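Local structure of light Chain (6BVD) at residues P49-L54 with W158-D163; S191-E196 with I231-G236. The protein is the zinc metalloendopeptidase of a mosaic botulinum neurotoxin and, as in its relatives, probably cleaves a SNARE protein of the neuronal vesicle-fusion machinery. All blocks are in the same frame, centred on the assembly; numbering follows the deposited sequence.

Contact 1: P49-L54 with W158-D163; sequences PERYRL and WGPGPD
Arg51 and Tyr52 both bond to the carbonyl oxygen of Pro160, from opposite faces of its plane: Arg51 NE lies 3.0 Å from Pro160 O, and Tyr52 N lies 3.1 Å from the same atom. The Arg51 chain bends at chi2 and chi3 (-71° and -69°), which curls the guanidinium back along the facing loop. There it also grips Gly161 O side-on, with Arg51 NH2 at 2.8 Å and Arg51 NE at 3.2 Å, and both acceptors lie close to its plane. At the other end, Tyr52 turns its ring edge onto the indole of Trp158, a T-shaped pair with planes at 83° and Tyr52 CD1 3.7 Å from Trp158 CG. A weak bond from Gly159 N to Glu50 O ties the backbones beside it. Arg51, Trp158 and Gly159 to Gly161 form the buried, close-fitting part; the looser side lies by the partly exposed Pro162, where one water links Arg51 NH2 to Pro162 O. Arg51 NH1 is taken up by the carbonyls of Asp76 and Tyr79. The two loops leave the neighbouring parallel strands 45-48 and 155-158; Tyr52 and Trp158 both reach strand 193-196, while Pro49 and Glu50 pack on helix 83-100.

Contact 2: S191-E196 with I231-G236; sequences SIMTVE and IHVLHG. With ACT (acetate ion), chain F.
Met193 curls tightly as it meets the zinc-binding helix, all three of its torsions lying near -60° (chi1 -61°), and it lays its sulfur and methyl on the bare backbone of Gly236. Met193 SD sits 3.7 Å from Gly236 CA, a close approach made at a residue with no side chain. Further back along the Met193 chain, Met193 CB lies 3.9 Å from Val233 CG1, with the two side chains sliding past each other in opposite directions. The second methyl of Val233 serves the next inward-pointing residue of the strand: Val233 CG2 is 3.6 Å from Val195 CG2, and these two side chains cross at about a right angle. The side chains that meet here are apolar, and their residues are buried. His232, on the same helix, binds the zinc ion through NE2, together with His228 and Glu266, the HExxH-plus-glutamate arrangement of a zincin protease. An acetate, probably from the crystallisation liquor, sits beside His232 and His235. Its OXT receives nearly straight hydrogen bonds from His232 ND1 at 2.8 Å and from His235 ND1 at 2.6 Å, and the oxygen lies in the plane of each ring. Ile231 O sits over the centre of one face of the His235 ring. Strand 193-196 runs nearly antiparallel to the 231-236 part of helix 222-237, with those short axes 8.8 Å apart at closest and 165° between their directions; it lies between strands 155-158 and 168-171, whose Leu155 and Thr169 also touch Val233.

Following the chain from the N terminus, strand 45-48 leads into 49-54, and contact 1 closes the long excursion that passes through helices 83-100 and 104-115 before strand 155-158 brings the chain back. Only later does the chain reach 191-196, and contact 2 then closes a shorter loop of 34 residues, part strand and part helix, with helix 222-237. The two loops come in series, neither enclosing nor crossing the other. In space they adjoin: Trp158 N lies 2.8 Å from Val195 O, a probable hydrogen bond between neighbouring strands, and Tyr52 packs on Glu196. Contact 1 therefore joins loops leaving the sheet, whereas contact 2 joins that sheet to the zinc-binding helix.

Contact 1: P49-L54 with W158-D163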
loop_
_atom_site.group_PDB
_atom_site.type_symbol
_atom_site.label_atom_id
_atom_site.label_comp_id
_atom_site.label_asym_id
_atom_site.label_seq_id
_atom_site.Cartn_x
_atom_site.Cartn_y
_atom_site.Cartn_z
ATOM N N PRO A 49 14.130 9.139 14.296
ATOM C CA PRO A 49 13.491 10.245 13.557
ATOM C C PRO A 49 13.726 11.605 14.217
ATOM O O PRO A 49 12.799 12.284 14.636
ATOM C CB PRO A 49 12.020 9.858 13.571
ATOM C CG PRO A 49 11.864 9.171 14.938
ATOM C CD PRO A 49 13.168 8.413 15.152
ATOM N N GLU A 50 14.997 11.969 14.335
ATOM C CA GLU A 50 15.429 13.215 14.914
ATOM C C GLU A 50 16.458 13.870 14.016
ATOM O O GLU A 50 17.114 13.174 13.212
ATOM C CB GLU A 50 16.042 12.997 16.326
ATOM C CG GLU A 50 15.101 12.293 17.307
ATOM C CD GLU A 50 15.668 12.165 18.696
ATOM O OE1 GLU A 50 16.415 13.084 19.112
ATOM O OE2 GLU A 50 15.350 11.160 19.386
ATOM N N ARG A 51 16.675 15.170 14.213
ATOM C CA ARG A 51 17.740 15.884 13.493
ATOM C C ARG A 51 19.109 15.323 13.831
ATOM O O ARG A 51 19.424 15.009 15.010
ATOM C CB ARG A 51 17.723 17.397 13.781
ATOM C CG ARG A 51 16.416 18.109 13.480
ATOM C CD ARG A 51 16.129 18.246 11.973
ATOM N NE ARG A 51 17.032 19.180 11.273
ATOM C CZ ARG A 51 16.819 20.496 11.184
ATOM N NH1 ARG A 51 15.752 21.041 11.778
ATOM N NH2 ARG A 51 17.671 21.278 10.494
ATOM N N TYR A 52 19.932 15.176 12.799
ATOM C CA TYR A 52 21.312 14.754 12.981
ATOM C C TYR A 52 22.139 15.925 13.505
ATOM O O TYR A 52 22.197 16.981 12.856
ATOM C CB TYR A 52 21.901 14.225 11.661
ATOM C CG TYR A 52 23.263 13.611 11.818
ATOM C CD1 TYR A 52 23.419 12.245 12.027
ATOM C CD2 TYR A 52 24.404 14.402 11.754
ATOM C CE1 TYR A 52 24.683 11.690 12.173
ATOM C CE2 TYR A 52 25.669 13.862 11.915
ATOM C CZ TYR A 52 25.804 12.520 12.126
ATOM O OH TYR A 52 27.075 12.015 12.262
ATOM N N ARG A 53 22.784 15.743 14.662
ATOM C CA ARG A 53 23.545 16.824 15.309
ATOM C C ARG A 53 24.992 16.484 15.643
ATOM O O ARG A 53 25.775 17.373 15.991
ATOM C CB ARG A 53 22.854 17.269 16.604
ATOM C CG ARG A 53 21.420 17.683 16.390
ATOM C CD ARG A 53 20.806 18.306 17.628
ATOM N NE ARG A 53 19.441 18.721 17.358
ATOM C CZ ARG A 53 19.109 19.862 16.766
ATOM N NH1 ARG A 53 20.051 20.717 16.382
ATOM N NH2 ARG A 53 17.831 20.137 16.555
ATOM N N LEU A 54 25.382 15.221 15.519
ATOM C CA LEU A 54 26.716 14.858 16.000
ATOM C C LEU A 54 27.890 15.560 15.276
ATOM O O LEU A 54 28.031 15.480 14.049
ATOM C CB LEU A 54 26.914 13.347 15.924
ATOM C CG LEU A 54 28.327 13.037 16.414
ATOM C CD1 LEU A 54 28.335 12.795 17.923
ATOM C CD2 LEU A 54 28.890 11.879 15.669
ATOM N N TRP A 158 18.894 8.736 10.224
ATOM C CA TRP A 158 18.466 9.929 10.958
ATOM C C TRP A 158 17.730 10.922 10.048
ATOM O O TRP A 158 17.883 10.886 8.831
ATOM C CB TRP A 158 19.666 10.691 11.529
ATOM C CG TRP A 158 20.535 9.954 12.448
ATOM C CD1 TRP A 158 21.414 8.973 12.137
ATOM C CD2 TRP A 158 20.686 10.208 13.856
ATOM N NE1 TRP A 158 22.077 8.563 13.280
ATOM C CE2 TRP A 158 21.646 9.310 14.337
ATOM C CE3 TRP A 158 20.087 11.099 14.735
ATOM C CZ2 TRP A 158 22.058 9.293 15.688
ATOM C CZ3 TRP A 158 20.457 11.062 16.083
ATOM C CH2 TRP A 158 21.421 10.148 16.540
ATOM N N GLY A 159 17.027 11.866 10.665
ATOM C CA GLY A 159 16.505 13.040 9.971
ATOM C C GLY A 159 17.637 13.947 9.528
ATOM O O GLY A 159 18.788 13.641 9.768
ATOM N N PRO A 160 17.316 15.054 8.848
ATOM C CA PRO A 160 18.389 15.915 8.333
ATOM C C PRO A 160 19.229 16.644 9.369
ATOM O O PRO A 160 18.788 16.879 10.508
ATOM C CB PRO A 160 17.629 16.952 7.496
ATOM C CG PRO A 160 16.268 16.982 8.098
ATOM C CD PRO A 160 15.983 15.554 8.481
ATOM N N GLY A 161 20.431 17.016 8.938
ATOM C CA GLY A 161 21.227 18.019 9.644
ATOM C C GLY A 161 20.693 19.430 9.391
ATOM O O GLY A 161 19.483 19.610 9.186
ATOM N N PRO A 162 21.584 20.442 9.396
ATOM C CA PRO A 162 21.171 21.842 9.211
ATOM C C PRO A 162 20.397 22.114 7.930
ATOM O O PRO A 162 19.370 22.783 8.004
ATOM C CB PRO A 162 22.507 22.602 9.222
ATOM C CG PRO A 162 23.334 21.811 10.202
ATOM C CD PRO A 162 22.977 20.352 9.897
ATOM N N ASP A 163 20.901 21.639 6.798
ATOM C CA ASP A 163 20.243 21.850 5.500
ATOM C C ASP A 163 19.188 20.764 5.265
ATOM O O ASP A 163 19.533 19.601 5.044
ATOM C CB ASP A 163 21.290 21.869 4.376
ATOM C CG ASP A 163 20.717 22.346 3.026
ATOM O OD1 ASP A 163 19.487 22.217 2.778
ATOM O OD2 ASP A 163 21.516 22.877 2.218
HETATM O O HOH W 1 17.902 24.003 9.797
#

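Contact 2: S191-E196 with I231-G236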
loop_
_atom_site.group_PDB
_atom_site.type_symbol
_atom_site.label_atom_id
_atom_site.label_comp_id
_atom_site.label_asym_id
_atom_site.label_seq_id
_atom_site.Cartn_x
_atom_site.Cartn_y
_atom_site.Cartn_z
ATOM N N SER A 191 31.032 -1.620 7.377
ATOM C CA SER A 191 30.778 -1.188 8.766
ATOM C C SER A 191 29.334 -0.818 8.851
ATOM O O SER A 191 28.656 -0.741 7.802
ATOM C CB SER A 191 31.661 0.012 9.170
ATOM O OG SER A 191 31.209 1.208 8.557
ATOM N N ILE A 192 28.845 -0.587 10.071
ATOM C CA ILE A 192 27.570 0.062 10.255
ATOM C C ILE A 192 27.550 1.331 9.413
ATOM O O ILE A 192 28.532 2.079 9.404
ATOM C CB ILE A 192 27.324 0.411 11.724
ATOM C CG1 ILE A 192 27.082 -0.865 12.547
ATOM C CG2 ILE A 192 26.058 1.195 11.863
ATOM C CD1 ILE A 192 27.205 -0.588 14.096
ATOM N N MET A 193 26.438 1.583 8.707
ATOM C CA MET A 193 26.341 2.783 7.881
ATOM C C MET A 193 25.374 3.748 8.521
ATOM O O MET A 193 24.588 3.366 9.370
ATOM C CB MET A 193 25.945 2.427 6.422
ATOM C CG MET A 193 26.998 1.509 5.746
ATOM S SD MET A 193 28.688 2.260 5.586
ATOM C CE MET A 193 28.397 3.586 4.372
ATOM N N THR A 194 25.531 5.025 8.186
ATOM C CA THR A 194 24.680 6.114 8.637
ATOM C C THR A 194 24.071 6.807 7.414
ATOM O O THR A 194 24.820 7.125 6.459
ATOM C CB THR A 194 25.472 7.190 9.429
ATOM O OG1 THR A 194 26.324 6.567 10.394
ATOM C CG2 THR A 194 24.548 8.176 10.122
ATOM N N VAL A 195 22.766 7.097 7.459
ATOM C CA VAL A 195 22.145 8.014 6.475
ATOM C C VAL A 195 21.429 9.195 7.147
ATOM O O VAL A 195 20.744 9.025 8.125
ATOM C CB VAL A 195 21.133 7.281 5.566
ATOM C CG1 VAL A 195 20.332 8.290 4.719
ATOM C CG2 VAL A 195 21.866 6.292 4.673
ATOM N N GLU A 196 21.638 10.411 6.658
ATOM C CA GLU A 196 20.798 11.534 7.029
ATOM C C GLU A 196 19.825 11.720 5.880
ATOM O O GLU A 196 20.266 11.969 4.744
ATOM C CB GLU A 196 21.623 12.810 7.236
ATOM C CG GLU A 196 22.715 12.646 8.268
ATOM C CD GLU A 196 23.721 13.774 8.188
ATOM O OE1 GLU A 196 23.303 14.949 8.063
ATOM O OE2 GLU A 196 24.926 13.471 8.172
ATOM N N ILE A 231 22.012 2.840 -2.152
ATOM C CA ILE A 231 23.071 2.306 -2.980
ATOM C C ILE A 231 24.463 2.615 -2.367
ATOM O O ILE A 231 25.344 1.749 -2.375
ATOM C CB ILE A 231 22.949 2.840 -4.409
ATOM C CG1 ILE A 231 21.681 2.269 -5.033
ATOM C CG2 ILE A 231 24.192 2.500 -5.199
ATOM C CD1 ILE A 231 21.279 2.982 -6.363
ATOM N N HIS A 232 24.640 3.842 -1.864
ATOM C CA HIS A 232 25.854 4.217 -1.122
ATOM C C HIS A 232 26.052 3.315 0.133
ATOM O O HIS A 232 27.172 2.962 0.459
ATOM C CB HIS A 232 25.801 5.675 -0.656
ATOM C CG HIS A 232 25.939 6.708 -1.748
ATOM N ND1 HIS A 232 26.947 6.690 -2.680
ATOM C CD2 HIS A 232 25.222 7.826 -1.998
ATOM C CE1 HIS A 232 26.831 7.734 -3.484
ATOM N NE2 HIS A 232 25.786 8.442 -3.083
ATOM N N VAL A 233 24.974 3.038 0.860
ATOM C CA VAL A 233 25.029 2.148 2.045
ATOM C C VAL A 233 25.560 0.796 1.611
ATOM O O VAL A 233 26.482 0.242 2.182
ATOM C CB VAL A 233 23.624 1.976 2.654
ATOM C CG1 VAL A 233 23.551 0.826 3.757
ATOM C CG2 VAL A 233 23.101 3.271 3.141
ATOM N N LEU A 234 24.986 0.288 0.524
ATOM C CA LEU A 234 25.368 -0.999 -0.009
ATOM C C LEU A 234 26.847 -1.076 -0.335
ATOM O O LEU A 234 27.498 -2.112 -0.065
ATOM C CB LEU A 234 24.533 -1.331 -1.262
ATOM C CG LEU A 234 24.700 -2.768 -1.749
ATOM C CD1 LEU A 234 24.235 -3.754 -0.671
ATOM C CD2 LEU A 234 23.866 -2.992 -3.026
ATOM N N HIS A 235 27.399 -0.021 -0.939
ATOM C CA HIS A 235 28.810 -0.010 -1.213
ATOM C C HIS A 235 29.576 -0.084 0.131
ATOM O O HIS A 235 30.571 -0.781 0.242
ATOM C CB HIS A 235 29.231 1.254 -2.012
ATOM C CG HIS A 235 28.541 1.362 -3.357
ATOM N ND1 HIS A 235 28.303 2.572 -3.982
ATOM C CD2 HIS A 235 28.096 0.409 -4.196
ATOM C CE1 HIS A 235 27.703 2.354 -5.145
ATOM N NE2 HIS A 235 27.560 1.049 -5.306
ATOM N N GLY A 236 29.108 0.660 1.121
ATOM C CA GLY A 236 29.802 0.660 2.426
ATOM C C GLY A 236 29.754 -0.723 3.126
ATOM O O GLY A 236 30.719 -1.167 3.717
HETATM C C ACT F . 30.174 5.269 -2.569
HETATM O O ACT F . 31.182 4.537 -2.694
HETATM O OXT ACT F . 29.055 4.865 -2.954
HETATM C CH3 ACT F . 30.309 6.638 -1.953
#